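Local coordinates for protein BB0689 (Borrelia burgdorferi, PDB 4D53) that is an outer surface lipoprotein of the CAP superfamily whose precise biochemical role is not established, at residues D35-A46 / I126-R134; S84-W95 / R117-F127. All coordinates share one frame; numbering follows the deposited sequence.

Contact 1 (D35-A46 / I126-R134)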
# COMPACT_ATOMS: atom_id res chain seq x y z
N ASP A 35 -4.61 3.99 8.94
CA ASP A 35 -4.01 5.24 9.41
C ASP A 35 -4.09 6.30 8.31
O ASP A 35 -3.65 6.06 7.14
CB ASP A 35 -2.57 4.99 9.80
CG ASP A 35 -1.87 6.25 10.30
OD1 ASP A 35 -1.99 6.52 11.49
OD2 ASP A 35 -1.18 6.96 9.52
N ASP A 36 -4.64 7.48 8.64
CA ASP A 36 -4.74 8.58 7.68
C ASP A 36 -3.45 9.04 7.09
O ASP A 36 -3.43 9.42 5.92
CB ASP A 36 -5.40 9.83 8.34
CG ASP A 36 -6.82 9.60 8.73
OD1 ASP A 36 -7.51 8.80 8.08
OD2 ASP A 36 -7.26 10.24 9.71
N THR A 37 -2.40 9.14 7.85
CA THR A 37 -1.15 9.57 7.29
C THR A 37 -0.63 8.57 6.25
O THR A 37 -0.11 8.97 5.21
CB THR A 37 -0.10 9.81 8.36
OG1 THR A 37 -0.60 10.81 9.24
CG2 THR A 37 1.17 10.32 7.85
N LEU A 38 -0.69 7.27 6.58
CA LEU A 38 -0.23 6.24 5.61
C LEU A 38 -1.10 6.30 4.38
O LEU A 38 -0.58 6.16 3.27
CB LEU A 38 -0.22 4.83 6.20
CG LEU A 38 0.80 4.61 7.32
CD1 LEU A 38 0.77 3.14 7.76
CD2 LEU A 38 2.21 4.99 6.93
N GLU A 39 -2.41 6.48 4.52
CA GLU A 39 -3.27 6.57 3.35
C GLU A 39 -2.88 7.77 2.44
O GLU A 39 -2.89 7.66 1.21
CB GLU A 39 -4.74 6.68 3.71
CG GLU A 39 -5.35 5.34 4.12
CD GLU A 39 -6.84 5.35 4.16
OE1 GLU A 39 -7.38 6.39 4.55
OE2 GLU A 39 -7.52 4.34 3.89
N LYS A 40 -2.52 8.89 3.07
CA LYS A 40 -2.16 10.11 2.30
C LYS A 40 -0.82 9.88 1.57
O LYS A 40 -0.72 10.20 0.38
CB LYS A 40 -2.04 11.31 3.23
CG LYS A 40 -1.72 12.64 2.52
CD LYS A 40 -1.04 13.72 3.36
CE LYS A 40 -1.75 13.98 4.67
NZ LYS A 40 -0.87 14.80 5.58
N VAL A 41 0.15 9.31 2.23
CA VAL A 41 1.47 9.03 1.63
C VAL A 41 1.30 8.04 0.45
O VAL A 41 1.90 8.25 -0.59
CB VAL A 41 2.47 8.52 2.68
CG1 VAL A 41 3.82 8.16 2.09
CG2 VAL A 41 2.69 9.60 3.77
N ALA A 42 0.50 6.99 0.64
CA ALA A 42 0.29 5.98 -0.40
C ALA A 42 -0.37 6.58 -1.61
O ALA A 42 -0.00 6.26 -2.74
CB ALA A 42 -0.54 4.81 0.15
N LYS A 43 -1.38 7.46 -1.43
CA LYS A 43 -2.02 8.09 -2.52
C LYS A 43 -1.10 9.02 -3.33
O LYS A 43 -1.06 8.95 -4.55
CB LYS A 43 -3.29 8.87 -2.07
CG LYS A 43 -4.03 9.55 -3.21
CD LYS A 43 -5.29 10.31 -2.70
CE LYS A 43 -6.14 10.85 -3.84
NZ LYS A 43 -7.33 11.54 -3.32
N GLU A 44 -0.30 9.79 -2.62
CA GLU A 44 0.61 10.74 -3.29
C GLU A 44 1.63 10.00 -4.12
O GLU A 44 1.94 10.36 -5.28
CB GLU A 44 1.34 11.58 -2.25
CG GLU A 44 0.39 12.59 -1.61
CD GLU A 44 1.07 13.69 -0.75
OE1 GLU A 44 2.36 13.77 -0.70
OE2 GLU A 44 0.24 14.44 -0.15
N TYR A 45 2.11 8.91 -3.53
CA TYR A 45 3.11 8.04 -4.25
C TYR A 45 2.51 7.30 -5.44
O TYR A 45 3.12 7.26 -6.53
CB TYR A 45 3.79 7.09 -3.27
CG TYR A 45 5.08 6.54 -3.86
CD1 TYR A 45 6.09 7.37 -4.30
CD2 TYR A 45 5.29 5.14 -3.97
CE1 TYR A 45 7.27 6.87 -4.80
CE2 TYR A 45 6.46 4.63 -4.46
CZ TYR A 45 7.47 5.49 -4.88
OH TYR A 45 8.67 5.00 -5.35
N ALA A 46 1.30 6.75 -5.29
CA ALA A 46 0.68 6.04 -6.35
C ALA A 46 0.52 6.97 -7.58
O ALA A 46 0.73 6.59 -8.76
CB ALA A 46 -0.70 5.51 -5.93
N ILE A 126 -2.83 0.85 -10.17
CA ILE A 126 -1.68 0.72 -9.27
C ILE A 126 -2.16 0.63 -7.84
O ILE A 126 -2.94 1.51 -7.39
CB ILE A 126 -0.72 1.89 -9.41
CG1 ILE A 126 -0.08 1.89 -10.84
CG2 ILE A 126 0.39 1.83 -8.37
CD1 ILE A 126 0.81 3.09 -11.11
N PHE A 127 -1.87 -0.31 -7.06
CA PHE A 127 -1.84 -0.41 -5.58
C PHE A 127 -0.54 0.00 -4.96
O PHE A 127 0.60 -0.44 -5.39
CB PHE A 127 -2.17 -1.84 -5.15
CG PHE A 127 -3.56 -2.28 -5.52
CD1 PHE A 127 -4.64 -1.96 -4.72
CD2 PHE A 127 -3.78 -3.02 -6.67
CE1 PHE A 127 -5.92 -2.36 -5.05
CE2 PHE A 127 -5.06 -3.42 -7.01
CZ PHE A 127 -6.13 -3.09 -6.20
N VAL A 128 -0.75 0.90 -3.97
CA VAL A 128 0.32 1.16 -3.00
C VAL A 128 -0.19 0.87 -1.60
O VAL A 128 -1.17 1.53 -1.16
CB VAL A 128 0.88 2.61 -3.07
CG1 VAL A 128 1.94 2.88 -1.98
CG2 VAL A 128 1.40 2.99 -4.48
N VAL A 129 0.48 -0.04 -0.87
CA VAL A 129 0.04 -0.37 0.52
C VAL A 129 1.21 -0.23 1.45
O VAL A 129 2.25 -0.79 1.22
CB VAL A 129 -0.71 -1.70 0.64
CG1 VAL A 129 -1.14 -1.98 2.10
CG2 VAL A 129 -1.85 -1.80 -0.36
N LEU A 130 1.05 0.59 2.49
CA LEU A 130 2.06 0.88 3.46
C LEU A 130 1.65 0.31 4.85
O LEU A 130 0.48 0.31 5.19
CB LEU A 130 2.21 2.40 3.64
CG LEU A 130 2.56 3.20 2.35
CD1 LEU A 130 2.63 4.76 2.51
CD2 LEU A 130 3.89 2.72 1.82
N PHE A 131 2.68 -0.09 5.57
CA PHE A 131 2.58 -0.61 6.91
C PHE A 131 3.54 0.18 7.77
O PHE A 131 4.68 0.55 7.34
CB PHE A 131 2.96 -2.11 7.00
CG PHE A 131 2.17 -3.02 6.10
CD1 PHE A 131 2.47 -3.10 4.77
CD2 PHE A 131 1.16 -3.78 6.59
CE1 PHE A 131 1.71 -3.89 3.93
CE2 PHE A 131 0.43 -4.62 5.79
CZ PHE A 131 0.67 -4.66 4.42
N GLY A 132 3.12 0.46 9.03
CA GLY A 132 3.98 1.25 9.88
C GLY A 132 3.76 1.08 11.40
O GLY A 132 2.72 0.62 11.83
N LYS A 133 4.76 1.47 12.15
CA LYS A 133 4.68 1.49 13.65
C LYS A 133 5.22 2.84 14.06
O LYS A 133 6.29 3.19 13.60
CB LYS A 133 5.58 0.37 14.17
CG LYS A 133 5.75 0.19 15.67
CD LYS A 133 4.44 0.08 16.38
CE LYS A 133 4.68 0.12 17.90
NZ LYS A 133 3.45 0.57 18.58
N ARG A 134 4.48 3.60 14.87
CA ARG A 134 5.00 4.82 15.51
C ARG A 134 5.81 4.60 16.78
O ARG A 134 5.50 3.69 17.53
CB ARG A 134 3.87 5.75 15.91
CG ARG A 134 3.34 6.57 14.77
CD ARG A 134 2.25 7.53 15.19
NE ARG A 134 1.72 8.27 14.04
CZ ARG A 134 0.74 7.86 13.28
NH1 ARG A 134 0.12 6.73 13.56
NH2 ARG A 134 0.33 8.59 12.24
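D35, the N-cap of helix 36-52, meets R134 at the end of strand 125-134 in a salt bridge in which both terminal nitrogens of the guanidinium converge on one carboxylate oxygen. R134 NH1 lies 3.0 Å from D35 OD1, standing well above the carboxylate plane, whereas NH2 reaches the same oxygen on its syn side at a more bent angle of 141°. OD1 sits in the guanidinium plane, and the two flat groups are turned 48° against each other. The other oxygen, D35 OD2, caps the helix, accepting from L38 N at 3.0 Å through its anti lone pair. R134 also pairs through NE with D72, giving its guanidinium a second acidic partner. One turn into the helix, L38 lays CD1 over the strand backbone, 3.8 Å from G132 N, and brings CD2 toward L130 CB. The helix runs roughly antiparallel to the strand, at 147° between their directions, and covers one face of the central sheet in the layered alpha-beta-alpha sandwich of the CAP domain. V41 comes across L130 at about a right angle, its CG1 3.6 Å from L130 CD1; that same methyl slips against the helix backbone near L38 O and A42 N. A42 rests its methyl CB 3.8 Å from V128 CG1, where helix and strand come close (CA atoms 5.5 Å apart). Y45, whose hydroxyl bonds to T56 O, barely grazes V128. At A46, CB packs 3.6 Å from the other V128 methyl, CG2, while I126 CD1 lies loosely beside A46 O.

Contact 2 (S84-W95 / R117-F127)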
# COMPACT_ATOMS: atom_id res chain seq x y z
N SER A 84 0.82 -3.51 -9.93
CA SER A 84 0.28 -2.85 -11.11
C SER A 84 -0.30 -3.80 -12.11
O SER A 84 0.24 -4.89 -12.37
CB SER A 84 1.41 -2.08 -11.76
OG SER A 84 1.04 -1.42 -12.90
N GLY A 85 -1.41 -3.39 -12.72
CA GLY A 85 -2.07 -4.18 -13.68
C GLY A 85 -2.70 -5.46 -13.15
O GLY A 85 -2.84 -6.43 -13.90
N ILE A 86 -3.01 -5.53 -11.86
CA ILE A 86 -3.58 -6.74 -11.26
C ILE A 86 -4.99 -6.41 -10.70
O ILE A 86 -5.10 -5.48 -9.94
CB ILE A 86 -2.60 -7.39 -10.19
CG1 ILE A 86 -1.24 -7.72 -10.81
CG2 ILE A 86 -3.21 -8.65 -9.62
CD1 ILE A 86 -0.17 -8.09 -9.85
N GLU A 87 -5.99 -7.23 -10.98
CA GLU A 87 -7.36 -6.99 -10.46
C GLU A 87 -7.45 -7.11 -8.95
O GLU A 87 -6.73 -7.86 -8.26
CB GLU A 87 -8.40 -7.88 -11.13
CG GLU A 87 -8.55 -7.65 -12.63
CD GLU A 87 -8.98 -6.24 -13.03
OE1 GLU A 87 -9.69 -5.54 -12.25
OE2 GLU A 87 -8.58 -5.80 -14.16
N LEU A 88 -8.42 -6.40 -8.41
CA LEU A 88 -8.58 -6.37 -6.96
C LEU A 88 -8.71 -7.73 -6.32
O LEU A 88 -8.14 -7.97 -5.29
CB LEU A 88 -9.84 -5.49 -6.63
CG LEU A 88 -10.31 -5.39 -5.18
CD1 LEU A 88 -9.27 -4.71 -4.32
CD2 LEU A 88 -11.68 -4.64 -5.13
N ASN A 89 -9.42 -8.66 -6.97
CA ASN A 89 -9.67 -9.97 -6.43
C ASN A 89 -8.54 -10.95 -6.70
O ASN A 89 -8.60 -12.09 -6.30
CB ASN A 89 -11.06 -10.56 -6.87
CG ASN A 89 -11.13 -10.86 -8.34
OD1 ASN A 89 -10.23 -10.55 -9.09
ND2 ASN A 89 -12.24 -11.45 -8.76
N ARG A 90 -7.46 -10.47 -7.26
CA ARG A 90 -6.24 -11.26 -7.51
C ARG A 90 -4.99 -10.76 -6.82
O ARG A 90 -3.96 -11.45 -6.79
CB ARG A 90 -5.95 -11.31 -9.01
CG ARG A 90 -7.00 -12.06 -9.87
CD ARG A 90 -7.41 -13.44 -9.38
NE ARG A 90 -7.95 -14.22 -10.52
CZ ARG A 90 -7.62 -15.49 -10.89
NH1 ARG A 90 -6.86 -16.27 -10.13
NH2 ARG A 90 -8.10 -16.01 -12.04
N VAL A 91 -5.02 -9.55 -6.31
CA VAL A 91 -3.81 -8.90 -5.85
C VAL A 91 -3.20 -9.53 -4.58
O VAL A 91 -1.95 -9.66 -4.46
CB VAL A 91 -3.92 -7.39 -5.78
CG1 VAL A 91 -4.80 -6.89 -4.63
CG2 VAL A 91 -2.54 -6.76 -5.66
N VAL A 92 -4.02 -9.98 -3.65
CA VAL A 92 -3.49 -10.52 -2.41
C VAL A 92 -2.73 -11.81 -2.75
O VAL A 92 -1.63 -12.02 -2.31
CB VAL A 92 -4.60 -10.78 -1.34
CG1 VAL A 92 -4.05 -11.60 -0.20
CG2 VAL A 92 -5.04 -9.42 -0.87
N ASN A 93 -3.31 -12.64 -3.58
CA ASN A 93 -2.61 -13.84 -3.98
C ASN A 93 -1.37 -13.56 -4.79
O ASN A 93 -0.35 -14.27 -4.61
CB ASN A 93 -3.51 -14.83 -4.69
CG ASN A 93 -4.42 -15.58 -3.70
OD1 ASN A 93 -4.08 -15.76 -2.55
ND2 ASN A 93 -5.54 -16.02 -4.16
N ALA A 94 -1.41 -12.51 -5.62
CA ALA A 94 -0.19 -12.16 -6.33
C ALA A 94 0.97 -11.73 -5.37
O ALA A 94 2.19 -12.10 -5.54
CB ALA A 94 -0.50 -11.07 -7.35
N TRP A 95 0.63 -11.00 -4.29
CA TRP A 95 1.61 -10.66 -3.31
C TRP A 95 2.07 -11.91 -2.46
O TRP A 95 3.24 -12.04 -2.17
CB TRP A 95 1.04 -9.57 -2.30
CG TRP A 95 1.01 -8.20 -2.90
CD1 TRP A 95 1.94 -7.64 -3.69
CD2 TRP A 95 0.06 -7.17 -2.63
NE1 TRP A 95 1.62 -6.33 -3.95
CE2 TRP A 95 0.43 -6.05 -3.39
CE3 TRP A 95 -1.14 -7.14 -1.90
CZ2 TRP A 95 -0.25 -4.84 -3.32
CZ3 TRP A 95 -1.88 -5.96 -1.89
CH2 TRP A 95 -1.42 -4.84 -2.56
N ARG A 117 -5.48 2.78 -4.25
CA ARG A 117 -5.54 2.24 -5.58
C ARG A 117 -5.75 3.39 -6.56
O ARG A 117 -6.77 4.07 -6.54
CB ARG A 117 -6.58 1.17 -5.75
CG ARG A 117 -6.56 0.47 -7.10
CD ARG A 117 -7.83 -0.26 -7.45
NE ARG A 117 -7.66 -1.20 -8.57
CZ ARG A 117 -8.56 -2.12 -8.96
NH1 ARG A 117 -9.77 -2.20 -8.43
NH2 ARG A 117 -8.30 -2.97 -9.94
N LEU A 118 -4.76 3.59 -7.42
CA LEU A 118 -4.89 4.51 -8.61
C LEU A 118 -5.42 3.79 -9.80
O LEU A 118 -4.89 2.76 -10.26
CB LEU A 118 -3.54 5.17 -8.90
CG LEU A 118 -3.56 5.98 -10.20
CD1 LEU A 118 -4.40 7.23 -9.99
CD2 LEU A 118 -2.14 6.33 -10.51
N LYS A 119 -6.62 4.20 -10.27
CA LYS A 119 -7.22 3.59 -11.43
C LYS A 119 -7.69 4.75 -12.30
O LYS A 119 -8.31 5.72 -11.80
CB LYS A 119 -8.30 2.69 -10.96
CG LYS A 119 -8.81 1.70 -11.91
CD LYS A 119 -9.84 0.83 -11.23
CE LYS A 119 -10.53 0.09 -12.36
NZ LYS A 119 -11.60 -0.84 -11.92
N THR A 120 -7.23 4.78 -13.54
CA THR A 120 -7.43 5.95 -14.37
C THR A 120 -8.18 5.58 -15.61
O THR A 120 -8.34 4.41 -15.92
CB THR A 120 -6.17 6.59 -14.87
OG1 THR A 120 -5.55 5.67 -15.80
CG2 THR A 120 -5.34 7.03 -13.73
N THR A 121 -8.59 6.61 -16.33
CA THR A 121 -9.36 6.42 -17.55
C THR A 121 -8.52 5.91 -18.65
O THR A 121 -9.07 5.34 -19.57
CB THR A 121 -10.12 7.72 -17.97
OG1 THR A 121 -9.25 8.86 -17.98
CG2 THR A 121 -11.17 8.00 -16.94
N ASP A 122 -7.20 6.07 -18.55
CA ASP A 122 -6.25 5.52 -19.54
C ASP A 122 -5.60 4.21 -19.05
O ASP A 122 -4.48 3.90 -19.42
CB ASP A 122 -5.20 6.59 -20.02
CG ASP A 122 -4.38 7.17 -18.89
OD1 ASP A 122 -4.69 6.99 -17.68
OD2 ASP A 122 -3.39 7.86 -19.19
N ASN A 123 -6.30 3.44 -18.21
CA ASN A 123 -5.90 2.07 -17.91
C ASN A 123 -4.68 1.94 -17.01
O ASN A 123 -4.07 0.94 -17.04
CB ASN A 123 -5.57 1.30 -19.18
CG ASN A 123 -6.78 1.02 -20.01
OD1 ASN A 123 -7.80 1.71 -19.91
ND2 ASN A 123 -6.68 -0.00 -20.83
N ILE A 124 -4.34 2.96 -16.24
CA ILE A 124 -3.43 2.78 -15.15
C ILE A 124 -4.16 2.14 -13.98
O ILE A 124 -5.37 2.43 -13.72
CB ILE A 124 -2.80 4.10 -14.79
CG1 ILE A 124 -1.97 4.56 -15.97
CG2 ILE A 124 -1.98 3.99 -13.54
CD1 ILE A 124 -1.57 6.02 -15.86
N ASP A 125 -3.50 1.15 -13.36
CA ASP A 125 -4.07 0.43 -12.20
C ASP A 125 -2.97 0.07 -11.23
O ASP A 125 -2.27 -0.99 -11.45
CB ASP A 125 -4.78 -0.82 -12.66
CG ASP A 125 -5.53 -1.57 -11.54
OD1 ASP A 125 -5.41 -1.27 -10.31
OD2 ASP A 125 -6.28 -2.53 -11.87
N ILE A 126 -2.83 0.85 -10.17
CA ILE A 126 -1.68 0.72 -9.27
C ILE A 126 -2.16 0.63 -7.84
O ILE A 126 -2.94 1.51 -7.39
CB ILE A 126 -0.72 1.89 -9.41
CG1 ILE A 126 -0.08 1.89 -10.84
CG2 ILE A 126 0.39 1.83 -8.37
CD1 ILE A 126 0.81 3.09 -11.11
N PHE A 127 -1.87 -0.31 -7.06
CA PHE A 127 -1.84 -0.41 -5.58
C PHE A 127 -0.54 0.00 -4.96
O PHE A 127 0.60 -0.44 -5.39
CB PHE A 127 -2.17 -1.84 -5.15
CG PHE A 127 -3.56 -2.28 -5.52
CD1 PHE A 127 -4.64 -1.96 -4.72
CD2 PHE A 127 -3.78 -3.02 -6.67
CE1 PHE A 127 -5.92 -2.36 -5.05
CE2 PHE A 127 -5.06 -3.42 -7.01
CZ PHE A 127 -6.13 -3.09 -6.20
O HOH W 1 -0.91 0.27 -14.25
O HOH W 2 -3.04 -3.43 -9.81
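S84 and I126 form an antiparallel, non-hydrogen-bonded pair with CA atoms 4.5 Å apart, and just beyond it G85 N donates to D125 O over 2.8 Å, in the carbonyl plane. Strand 75-84 thus leaves the edge of the CAP-domain sheet beside strand 125-134, and the chain turns through G85, at positive phi, toward helix 91-96. Two waters fasten the exit: one joins S84 OG to D125 N, the other accepts from I86 N and donates to D125 O. Beyond this seam the F127 ring packs among I86, L88, V91 and W95. R117 CG lies over one ring face, offset toward the rim, and V91 CG1 approaches the opposite face. I86 O comes to the ring edge, in its plane, 3.6 Å from F127 CE2. The L88 side chain crosses that of F127 at about a right angle, with L88 CD1 4.0 Å from F127 CZ, while the benzo side of the W95 indole reaches F127 CB; W95 NE1 is occupied by L82 O. R117, extended from CG to NE with CG anti to the backbone N (chi1 -173°), runs past F127 to grip D125 side-on: NE binds OD1 in a nearly straight bond (167°) and NH2 binds OD2. This pairing across the hairpin of strands 112-119 and 125-134 fixes the rotation of the guanidinium, and NH1 has a further acid, D12 of helix 10-26. E87, bent at chi2, adds a long salt bridge at the guanidinium edge, its carboxylate turned 70° from that plane, with OE1 3.7 Å from R117 NH2.

Both contacts are built on strand 125-134 and share I126 and F127: I126 faces helix 36-52 and also pairs with S84, while the F127 ring carries much of the packing of contact 2 on the other face. Their centres lie about 15 Å apart. Along the chain, both segments of contact 2 fall between helix 36-52 and the end of the strand that closes contact 1. They touch directly where A46 O approaches L118 CD2 at 3.4 Å and where V129 CG2 meets W95 CH2 at 3.8 Å. One strand of the CAP-domain sheet is therefore covered by helices on both sides, with L16 of helix 10-26 also reaching F127.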